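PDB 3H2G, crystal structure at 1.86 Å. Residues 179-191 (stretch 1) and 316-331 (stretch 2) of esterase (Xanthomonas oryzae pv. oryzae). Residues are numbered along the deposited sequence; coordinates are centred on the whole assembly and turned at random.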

ATOM      1  N   GLY A 179      -0.947  -0.795   3.172  1.00  4.58           N
ATOM      2  CA  GLY A 179      -1.766  -1.276   4.274  1.00  5.62           C
ATOM      3  C   GLY A 179      -3.015  -0.417   4.325  1.00  5.41           C
ATOM      4  O   GLY A 179      -4.106  -0.885   4.653  1.00  5.69           O
ATOM      5  N   HIS A 180      -2.836   0.860   4.003  1.00  5.04           N
ATOM      6  CA  HIS A 180      -3.932   1.820   3.961  1.00  4.11           C
ATOM      7  C   HIS A 180      -4.811   1.385   2.780  1.00  4.91           C
ATOM      8  O   HIS A 180      -6.035   1.345   2.880  1.00  4.23           O
ATOM      9  N   THR A 181      -4.168   1.037   1.669  1.00  4.64           N
ATOM     10  CA  THR A 181      -4.870   0.579   0.473  1.00  4.23           C
ATOM     11  C   THR A 181      -5.682  -0.687   0.752  1.00  4.41           C
ATOM     12  O   THR A 181      -6.859  -0.783   0.387  1.00  2.84           O
ATOM     13  N   ALA A 182      -5.043  -1.661   1.391  1.00  1.28           N
ATOM     14  CA  ALA A 182      -5.705  -2.922   1.704  1.00  4.05           C
ATOM     15  C   ALA A 182      -6.958  -2.701   2.542  1.00  3.10           C
ATOM     16  O   ALA A 182      -8.026  -3.238   2.234  1.00  3.26           O
ATOM     17  N   MET A 183      -6.831  -1.902   3.596  1.00  3.78           N
ATOM     18  CA  MET A 183      -7.967  -1.634   4.473  1.00  3.98           C
ATOM     19  C   MET A 183      -9.061  -0.831   3.772  1.00  4.07           C
ATOM     20  O   MET A 183     -10.253  -1.089   3.971  1.00  3.97           O
ATOM     21  N   ALA A 184      -8.662   0.142   2.958  1.00  4.69           N
ATOM     22  CA  ALA A 184      -9.632   0.963   2.236  1.00  4.86           C
ATOM     23  C   ALA A 184     -10.403   0.095   1.248  1.00  4.94           C
ATOM     24  O   ALA A 184     -11.607   0.283   1.036  1.00  4.01           O
ATOM     25  N   THR A 185      -9.700  -0.854   0.639  1.00  3.99           N
ATOM     26  CA  THR A 185     -10.316  -1.766  -0.320  1.00  3.93           C
ATOM     27  C   THR A 185     -11.273  -2.702   0.422  1.00  3.70           C
ATOM     28  O   THR A 185     -12.365  -3.011  -0.060  1.00  3.59           O
ATOM     29  N   GLN A 186     -10.863  -3.150   1.602  1.00  3.03           N
ATOM     30  CA  GLN A 186     -11.708  -4.034   2.397  1.00  4.07           C
ATOM     31  C   GLN A 186     -13.008  -3.326   2.770  1.00  3.15           C
ATOM     32  O   GLN A 186     -14.092  -3.898   2.673  1.00  2.84           O
ATOM     33  N   ARG A 187     -12.894  -2.077   3.203  1.00  4.86           N
ATOM     34  CA  ARG A 187     -14.067  -1.310   3.595  1.00  5.27           C
ATOM     35  C   ARG A 187     -15.052  -1.160   2.437  1.00  5.48           C
ATOM     36  O   ARG A 187     -16.259  -1.302   2.619  1.00  4.41           O
ATOM     37  N   GLU A 188     -14.527  -0.882   1.248  1.00  4.99           N
ATOM     38  CA  GLU A 188     -15.357  -0.698   0.059  1.00  5.82           C
ATOM     39  C   GLU A 188     -16.060  -1.979  -0.383  1.00  6.22           C
ATOM     40  O   GLU A 188     -17.243  -1.958  -0.723  1.00  5.55           O
ATOM     41  N   ILE A 189     -15.336  -3.094  -0.379  1.00  4.81           N
ATOM     42  CA  ILE A 189     -15.929  -4.363  -0.784  1.00  4.81           C
ATOM     43  C   ILE A 189     -17.032  -4.777   0.191  1.00  5.50           C
ATOM     44  O   ILE A 189     -18.120  -5.177  -0.225  1.00  4.49           O
ATOM     45  N   GLU A 190     -16.765  -4.675   1.488  1.00  4.53           N
ATOM     46  CA  GLU A 190     -17.777  -5.040   2.474  1.00  5.21           C
ATOM     47  C   GLU A 190     -19.014  -4.148   2.347  1.00  5.20           C
ATOM     48  O   GLU A 190     -20.152  -4.613   2.480  1.00  5.51           O
ATOM     49  N   ALA A 191     -18.794  -2.872   2.067  1.00  3.99           N
ATOM     50  CA  ALA A 191     -19.896  -1.924   1.952  1.00  4.96           C
ATOM     51  C   ALA A 191     -20.732  -2.000   0.673  1.00  6.30           C
ATOM     52  O   ALA A 191     -21.887  -1.570   0.674  1.00  7.35           O
ATOM     53  N   ARG A 316     -10.302  12.984   6.000  1.00  5.74           N
ATOM     54  CA  ARG A 316     -11.264  12.373   5.086  1.00  8.81           C
ATOM     55  C   ARG A 316     -10.775  10.994   4.679  1.00  8.25           C
ATOM     56  O   ARG A 316     -11.546  10.161   4.204  1.00  7.54           O
ATOM     57  N   ASN A 317      -9.482  10.754   4.865  1.00  7.00           N
ATOM     58  CA  ASN A 317      -8.916   9.474   4.497  1.00  5.88           C
ATOM     59  C   ASN A 317      -8.537   8.584   5.674  1.00  5.81           C
ATOM     60  O   ASN A 317      -7.719   7.673   5.545  1.00  4.55           O
ATOM     61  N   ASN A 318      -9.148   8.850   6.828  1.00  5.27           N
ATOM     62  CA  ASN A 318      -8.929   8.008   7.999  1.00  5.27           C
ATOM     63  C   ASN A 318      -9.719   6.745   7.678  1.00  4.47           C
ATOM     64  O   ASN A 318     -10.675   6.796   6.908  1.00  6.07           O
ATOM     65  N   LEU A 319      -9.326   5.626   8.271  1.00  5.43           N
ATOM     66  CA  LEU A 319     -10.013   4.351   8.055  1.00  6.33           C
ATOM     67  C   LEU A 319     -10.404   3.771   9.409  1.00  6.20           C
ATOM     68  O   LEU A 319     -10.187   2.591   9.681  1.00  6.53           O
ATOM     69  N   LEU A 320     -11.011   4.609  10.243  1.00  5.21           N
ATOM     70  CA  LEU A 320     -11.385   4.209  11.592  1.00  6.67           C
ATOM     71  C   LEU A 320     -12.873   4.029  11.884  1.00  8.33           C
ATOM     72  O   LEU A 320     -13.259   3.115  12.618  1.00  7.90           O
ATOM     73  N   GLU A 321     -13.703   4.896  11.316  1.00  8.90           N
ATOM     74  CA  GLU A 321     -15.137   4.862  11.586  1.00 11.70           C
ATOM     75  C   GLU A 321     -15.999   3.881  10.804  1.00 11.18           C
ATOM     76  O   GLU A 321     -16.821   4.277   9.977  1.00 10.63           O
ATOM     77  N   TRP A 322     -15.813   2.597  11.081  1.00  9.17           N
ATOM     78  CA  TRP A 322     -16.598   1.553  10.442  1.00  7.79           C
ATOM     79  C   TRP A 322     -16.443   0.255  11.221  1.00  6.80           C
ATOM     80  O   TRP A 322     -15.628   0.169  12.142  1.00  6.91           O
ATOM     81  N   ALA A 323     -17.240  -0.744  10.863  1.00  7.24           N
ATOM     82  CA  ALA A 323     -17.206  -2.029  11.546  1.00  7.10           C
ATOM     83  C   ALA A 323     -16.823  -3.145  10.578  1.00  7.37           C
ATOM     84  O   ALA A 323     -17.656  -3.619   9.805  1.00  8.21           O
ATOM     85  N   PRO A 324     -15.549  -3.575  10.608  1.00  8.39           N
ATOM     86  CA  PRO A 324     -15.062  -4.641   9.725  1.00  7.82           C
ATOM     87  C   PRO A 324     -15.805  -5.953   9.965  1.00  9.93           C
ATOM     88  O   PRO A 324     -15.996  -6.367  11.111  1.00  8.52           O
ATOM     89  N   GLN A 325     -16.222  -6.598   8.878  1.00  8.28           N
ATOM     90  CA  GLN A 325     -16.959  -7.855   8.957  1.00 11.20           C
ATOM     91  C   GLN A 325     -16.071  -9.057   8.635  1.00  9.47           C
ATOM     92  O   GLN A 325     -16.342 -10.180   9.063  1.00  9.84           O
ATOM     93  N   THR A 326     -15.012  -8.812   7.875  1.00  7.06           N
ATOM     94  CA  THR A 326     -14.081  -9.864   7.471  1.00  7.27           C
ATOM     95  C   THR A 326     -13.013 -10.147   8.525  1.00  7.38           C
ATOM     96  O   THR A 326     -12.515  -9.224   9.173  1.00  8.37           O
ATOM     97  N   PRO A 327     -12.659 -11.431   8.726  1.00  6.97           N
ATOM     98  CA  PRO A 327     -11.621 -11.729   9.718  1.00  8.20           C
ATOM     99  C   PRO A 327     -10.403 -10.908   9.292  1.00  7.95           C
ATOM    100  O   PRO A 327      -9.938 -11.019   8.156  1.00  7.40           O
ATOM    101  N   THR A 328      -9.899 -10.082  10.197  1.00  6.75           N
ATOM    102  CA  THR A 328      -8.781  -9.210   9.870  1.00  7.87           C
ATOM    103  C   THR A 328      -7.637  -9.302  10.866  1.00  7.28           C
ATOM    104  O   THR A 328      -7.854  -9.470  12.065  1.00  8.81           O
ATOM    105  N   LEU A 329      -6.415  -9.192  10.356  1.00  6.81           N
ATOM    106  CA  LEU A 329      -5.229  -9.238  11.195  1.00  5.87           C
ATOM    107  C   LEU A 329      -4.302  -8.091  10.820  1.00  6.49           C
ATOM    108  O   LEU A 329      -3.717  -8.078   9.738  1.00  6.53           O
ATOM    109  N   LEU A 330      -4.190  -7.115  11.713  1.00  5.91           N
ATOM    110  CA  LEU A 330      -3.321  -5.972  11.475  1.00  6.22           C
ATOM    111  C   LEU A 330      -1.934  -6.337  11.983  1.00  5.46           C
ATOM    112  O   LEU A 330      -1.777  -6.752  13.129  1.00  8.54           O
ATOM    113  N   CYS A 331      -0.930  -6.201  11.129  1.00  5.22           N
ATOM    114  CA  CYS A 331       0.431  -6.538  11.520  1.00  5.33           C
ATOM    115  C   CYS A 331       1.325  -5.313  11.446  1.00  5.67           C
ATOM    116  O   CYS A 331       1.130  -4.430  10.610  1.00  4.27           O
TER

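A helix packed against an irregular segment illustrates a general principle: where one partner lacks regular secondary structure, apolar packing is often combined with helix side chains and waters that bond some of the loop's free backbone groups. In this esterase, residues 179-191 are helical throughout, whereas the stretch 316-331 is largely loop, with a strand from Thr-328. Together they bury 754 Å².

At the start of the loop the contacts are largely made by backbone. The carbonyl of Asn-317 lies at the edge of the His-180 ring, its O 2.9 Å from CE1. The carbonyls of Arg-316 and Asn-318 are reached through a water that accepts from Arg-187 NH2 (2.7 Å) and donates to Arg-316 O (3.1 Å) and Asn-318 O (2.8 Å).

Leu-319 is the first large side chain to point toward the helix. In its m,t rotamer it fits among four helix residues. CD1 sits over one face of the His-180 ring, 3.7 Å from the centroid, a CH-pi contact; His-180 is t at chi1, and the end of its side chain comes nearer the loop than its sideways CA-to-CB bond suggests. His-180 ND1 is left buried without a polar partner. CD2 of Leu-319 lies 4.0 Å from Ala-184 CB and covers one face of the Arg-187 guanidinium, 3.4 Å from CZ, while its CB meets Met-183 SD at 3.6 Å.

Leu-320 turns away, and Glu-321 contributes through its backbone: a second water donates to Glu-321 O (3.2 Å) and accepts a weak bond from Arg-187 NH1 (2.7 Å).

Trp-322, chi1 p, then lays its indole against the helix. A bond from its NE1 to Leu-319 O (3.0 Å) ties the ring back to its own loop. Arg-187, t at chi1 and chi2, crosses one face, with CB 3.7 Å from the centroid of the six-membered ring; the aliphatic part thus makes the close contact, while CZ, 5.6 Å from the five-membered ring centroid, adds at most a weak cation-pi attraction. Around the ring edge, Met-183 CG approaches CZ2 at 3.6 Å and Gln-186 CD approaches CH2 at 3.7 Å.

Beyond Trp-322 the interface becomes polar, centred on Glu-190. Its m,t side chain extends its carboxylate to the loop. A third water donates to Glu-190 OE1 (2.7 Å) and Ala-323 O (3.0 Å). Pro-324 brings its CA within 3.5 Å of that OE1, which also accepts from Gln-325 N (2.7 Å). OE2 accepts from both Thr-326 N (3.1 Å) and Thr-326 OG1 (2.8 Å), so one carboxylate holds two successive backbone amides and a hydroxyl.

Gln-186, t,t, links this cluster to the strand: its NE2 donates to Glu-190 OE2 (2.8 Å) and to Thr-328 OG1 (3.0 Å). That hydroxyl in turn donates to Thr-326 O (2.6 Å). Farther along the strand, Leu-330, m,t, returns to apolar packing, its CD2 3.6 Å from CE of Met-183, whose t,t,m side chain bends at its last torsion.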

ATOM      1  CB  HIS A 180      -3.361   3.229   3.735  1.00  5.61           C
ATOM      2  CG  HIS A 180      -4.395   4.311   3.645  1.00  6.31           C
ATOM      3  ND1 HIS A 180      -4.875   4.983   4.750  1.00  7.73           N
ATOM      4  CD2 HIS A 180      -5.031   4.845   2.576  1.00  2.83           C
ATOM      5  CE1 HIS A 180      -5.761   5.885   4.364  1.00  4.37           C
ATOM      6  NE2 HIS A 180      -5.874   5.821   3.050  1.00  6.43           N
ATOM      7  CB  THR A 181      -3.876   0.264  -0.666  1.00  4.46           C
ATOM      8  OG1 THR A 181      -3.227   1.470  -1.082  1.00  5.06           O
ATOM      9  CG2 THR A 181      -4.595  -0.366  -1.856  1.00  3.91           C
ATOM     10  CB  ALA A 182      -4.741  -3.854   2.440  1.00  4.24           C
ATOM     11  CB  MET A 183      -7.512  -0.893   5.735  1.00  4.05           C
ATOM     12  CG  MET A 183      -8.642  -0.699   6.749  1.00  2.91           C
ATOM     13  SD  MET A 183      -8.116   0.030   8.317  1.00  4.66           S
ATOM     14  CE  MET A 183      -7.381  -1.396   9.122  1.00  5.51           C
ATOM     15  CB  ALA A 184      -8.920   2.098   1.497  1.00  2.96           C
ATOM     16  CB  THR A 185      -9.240  -2.601  -1.057  1.00  4.02           C
ATOM     17  OG1 THR A 185      -8.353  -1.720  -1.765  1.00  3.57           O
ATOM     18  CG2 THR A 185      -9.890  -3.561  -2.043  1.00  4.17           C
ATOM     19  CB  GLN A 186     -10.984  -4.457   3.673  1.00  2.27           C
ATOM     20  CG  GLN A 186     -11.881  -5.202   4.647  1.00  5.78           C
ATOM     21  CD  GLN A 186     -11.196  -5.507   5.962  1.00  5.90           C
ATOM     22  OE1 GLN A 186     -10.050  -5.115   6.188  1.00  5.01           O
ATOM     23  NE2 GLN A 186     -11.903  -6.208   6.844  1.00  6.90           N
ATOM     24  CB  ARG A 187     -13.652   0.076   4.102  1.00  5.86           C
ATOM     25  CG  ARG A 187     -14.824   0.908   4.618  1.00  5.81           C
ATOM     26  CD  ARG A 187     -14.375   2.254   5.160  1.00  8.20           C
ATOM     27  NE  ARG A 187     -13.765   3.086   4.126  1.00 11.21           N
ATOM     28  CZ  ARG A 187     -13.343   4.331   4.325  1.00 11.57           C
ATOM     29  NH1 ARG A 187     -13.467   4.887   5.526  1.00 12.58           N
ATOM     30  NH2 ARG A 187     -12.802   5.019   3.330  1.00  9.55           N
ATOM     31  CB  GLU A 188     -14.503  -0.147  -1.088  1.00  7.13           C
ATOM     32  CG  GLU A 188     -15.247   0.088  -2.402  1.00  8.69           C
ATOM     33  CD  GLU A 188     -16.396   1.074  -2.270  1.00 12.07           C
ATOM     34  OE1 GLU A 188     -16.347   1.945  -1.374  1.00  9.27           O
ATOM     35  OE2 GLU A 188     -17.343   0.987  -3.079  1.00 14.74           O
ATOM     36  CB  ILE A 189     -14.854  -5.472  -0.879  1.00  4.99           C
ATOM     37  CG1 ILE A 189     -13.904  -5.166  -2.046  1.00  5.85           C
ATOM     38  CG2 ILE A 189     -15.517  -6.833  -1.070  1.00  5.22           C
ATOM     39  CD1 ILE A 189     -12.768  -6.170  -2.210  1.00  4.54           C
ATOM     40  CB  GLU A 190     -17.202  -4.934   3.892  1.00  5.37           C
ATOM     41  CG  GLU A 190     -16.179  -6.017   4.222  1.00  6.46           C
ATOM     42  CD  GLU A 190     -15.633  -5.907   5.634  1.00  5.95           C
ATOM     43  OE1 GLU A 190     -16.280  -5.254   6.482  1.00  6.40           O
ATOM     44  OE2 GLU A 190     -14.564  -6.491   5.899  1.00  7.63           O
ATOM     45  CB  ALA A 191     -19.365  -0.504   2.127  1.00  6.48           C
ATOM     46  CB  ARG A 316     -11.442  13.220   3.822  1.00 12.88           C
ATOM     47  CG  ARG A 316     -12.011  14.607   4.057  1.00 19.02           C
ATOM     48  CD  ARG A 316     -12.324  15.271   2.730  1.00 24.51           C
ATOM     49  NE  ARG A 316     -12.671  16.681   2.873  1.00 31.01           N
ATOM     50  CZ  ARG A 316     -13.064  17.457   1.868  1.00 32.62           C
ATOM     51  NH1 ARG A 316     -13.163  16.957   0.644  1.00 33.60           N
ATOM     52  NH2 ARG A 316     -13.349  18.733   2.084  1.00 35.76           N
ATOM     53  CB  ASN A 317      -7.756   9.701   3.529  1.00  5.99           C
ATOM     54  CG  ASN A 317      -8.245  10.178   2.169  1.00  6.64           C
ATOM     55  OD1 ASN A 317      -8.787   9.397   1.384  1.00  6.03           O
ATOM     56  ND2 ASN A 317      -8.089  11.466   1.898  1.00  4.35           N
ATOM     57  CB  ASN A 318      -9.532   8.619   9.270  1.00  5.50           C
ATOM     58  CG  ASN A 318      -8.654   9.681   9.886  1.00  6.41           C
ATOM     59  OD1 ASN A 318      -7.433   9.632   9.776  1.00  4.43           O
ATOM     60  ND2 ASN A 318      -9.276  10.639  10.565  1.00  7.88           N
ATOM     61  CB  LEU A 319      -9.085   3.385   7.315  1.00  5.89           C
ATOM     62  CG  LEU A 319      -8.798   3.773   5.862  1.00  7.32           C
ATOM     63  CD1 LEU A 319      -7.665   2.925   5.293  1.00  5.87           C
ATOM     64  CD2 LEU A 319     -10.075   3.593   5.047  1.00  6.81           C
ATOM     65  CB  LEU A 320     -10.824   5.235  12.587  1.00  6.84           C
ATOM     66  CG  LEU A 320      -9.340   5.590  12.476  1.00  6.63           C
ATOM     67  CD1 LEU A 320      -9.021   6.772  13.393  1.00  7.07           C
ATOM     68  CD2 LEU A 320      -8.492   4.375  12.844  1.00  7.44           C
ATOM     69  CB  GLU A 321     -15.711   6.271  11.444  1.00 14.88           C
ATOM     70  CG  GLU A 321     -15.013   7.288  12.330  1.00 20.14           C
ATOM     71  CD  GLU A 321     -15.644   8.663  12.247  1.00 24.43           C
ATOM     72  OE1 GLU A 321     -15.806   9.177  11.120  1.00 26.37           O
ATOM     73  OE2 GLU A 321     -15.970   9.229  13.312  1.00 27.69           O
ATOM     74  CB  TRP A 322     -16.188   1.364   8.975  1.00  6.58           C
ATOM     75  CG  TRP A 322     -14.761   0.982   8.744  1.00  6.39           C
ATOM     76  CD1 TRP A 322     -13.649   1.722   9.038  1.00  5.92           C
ATOM     77  CD2 TRP A 322     -14.293  -0.225   8.134  1.00  5.30           C
ATOM     78  NE1 TRP A 322     -12.515   1.046   8.644  1.00  4.77           N
ATOM     79  CE2 TRP A 322     -12.882  -0.151   8.088  1.00  5.01           C
ATOM     80  CE3 TRP A 322     -14.929  -1.364   7.620  1.00  6.54           C
ATOM     81  CZ2 TRP A 322     -12.095  -1.173   7.548  1.00  5.10           C
ATOM     82  CZ3 TRP A 322     -14.142  -2.386   7.080  1.00  5.91           C
ATOM     83  CH2 TRP A 322     -12.742  -2.281   7.050  1.00  6.54           C
ATOM     84  CB  ALA A 323     -18.577  -2.313  12.171  1.00  6.93           C
ATOM     85  CB  PRO A 324     -13.578  -4.736  10.082  1.00  8.49           C
ATOM     86  CG  PRO A 324     -13.247  -3.340  10.547  1.00  7.58           C
ATOM     87  CD  PRO A 324     -14.445  -3.013  11.404  1.00  8.07           C
ATOM     88  CB  GLN A 325     -18.142  -7.825   7.984  1.00 13.93           C
ATOM     89  CG  GLN A 325     -19.069  -9.026   8.087  1.00 21.60           C
ATOM     90  CD  GLN A 325     -20.138  -8.863   9.161  1.00 24.96           C
ATOM     91  OE1 GLN A 325     -20.064  -7.963  10.002  1.00 24.41           O
ATOM     92  NE2 GLN A 325     -21.135  -9.744   9.139  1.00 22.33           N
ATOM     93  CB  THR A 326     -13.345  -9.462   6.171  1.00  7.83           C
ATOM     94  OG1 THR A 326     -14.302  -9.196   5.141  1.00  7.78           O
ATOM     95  CG2 THR A 326     -12.404 -10.575   5.713  1.00  9.01           C
ATOM     96  CB  PRO A 327     -11.409 -13.226   9.547  1.00  8.83           C
ATOM     97  CG  PRO A 327     -12.801 -13.708   9.249  1.00 10.74           C
ATOM     98  CD  PRO A 327     -13.295 -12.670   8.243  1.00  8.67           C
ATOM     99  CB  THR A 328      -9.268  -7.745   9.807  1.00  6.24           C
ATOM    100  OG1 THR A 328     -10.398  -7.663   8.930  1.00  6.36           O
ATOM    101  CG2 THR A 328      -8.172  -6.821   9.292  1.00  6.97           C
ATOM    102  CB  LEU A 329      -4.491 -10.571  11.025  1.00  5.80           C
ATOM    103  CG  LEU A 329      -3.219 -10.737  11.870  1.00  5.45           C
ATOM    104  CD1 LEU A 329      -3.539 -10.504  13.347  1.00  6.74           C
ATOM    105  CD2 LEU A 329      -2.645 -12.131  11.659  1.00  7.37           C
ATOM    106  CB  LEU A 330      -3.852  -4.744  12.220  1.00  6.48           C
ATOM    107  CG  LEU A 330      -5.306  -4.353  11.934  1.00  6.41           C
ATOM    108  CD1 LEU A 330      -5.653  -3.095  12.713  1.00  6.61           C
ATOM    109  CD2 LEU A 330      -5.502  -4.123  10.443  1.00  9.02           C
ATOM    110  CB  CYS A 331       0.979  -7.641  10.611  1.00  5.41           C
ATOM    111  SG  CYS A 331       2.584  -8.367  11.098  1.00  8.30           S
TER
HETATM  112  O   HOH W   1     -11.161   7.062   4.121  1.00  8.35           O
HETATM  113  O   HOH W   2     -15.704   4.773   7.064  1.00 22.84           O
HETATM  114  O   HOH W   3     -17.940  -3.207   6.812  1.00 11.37           O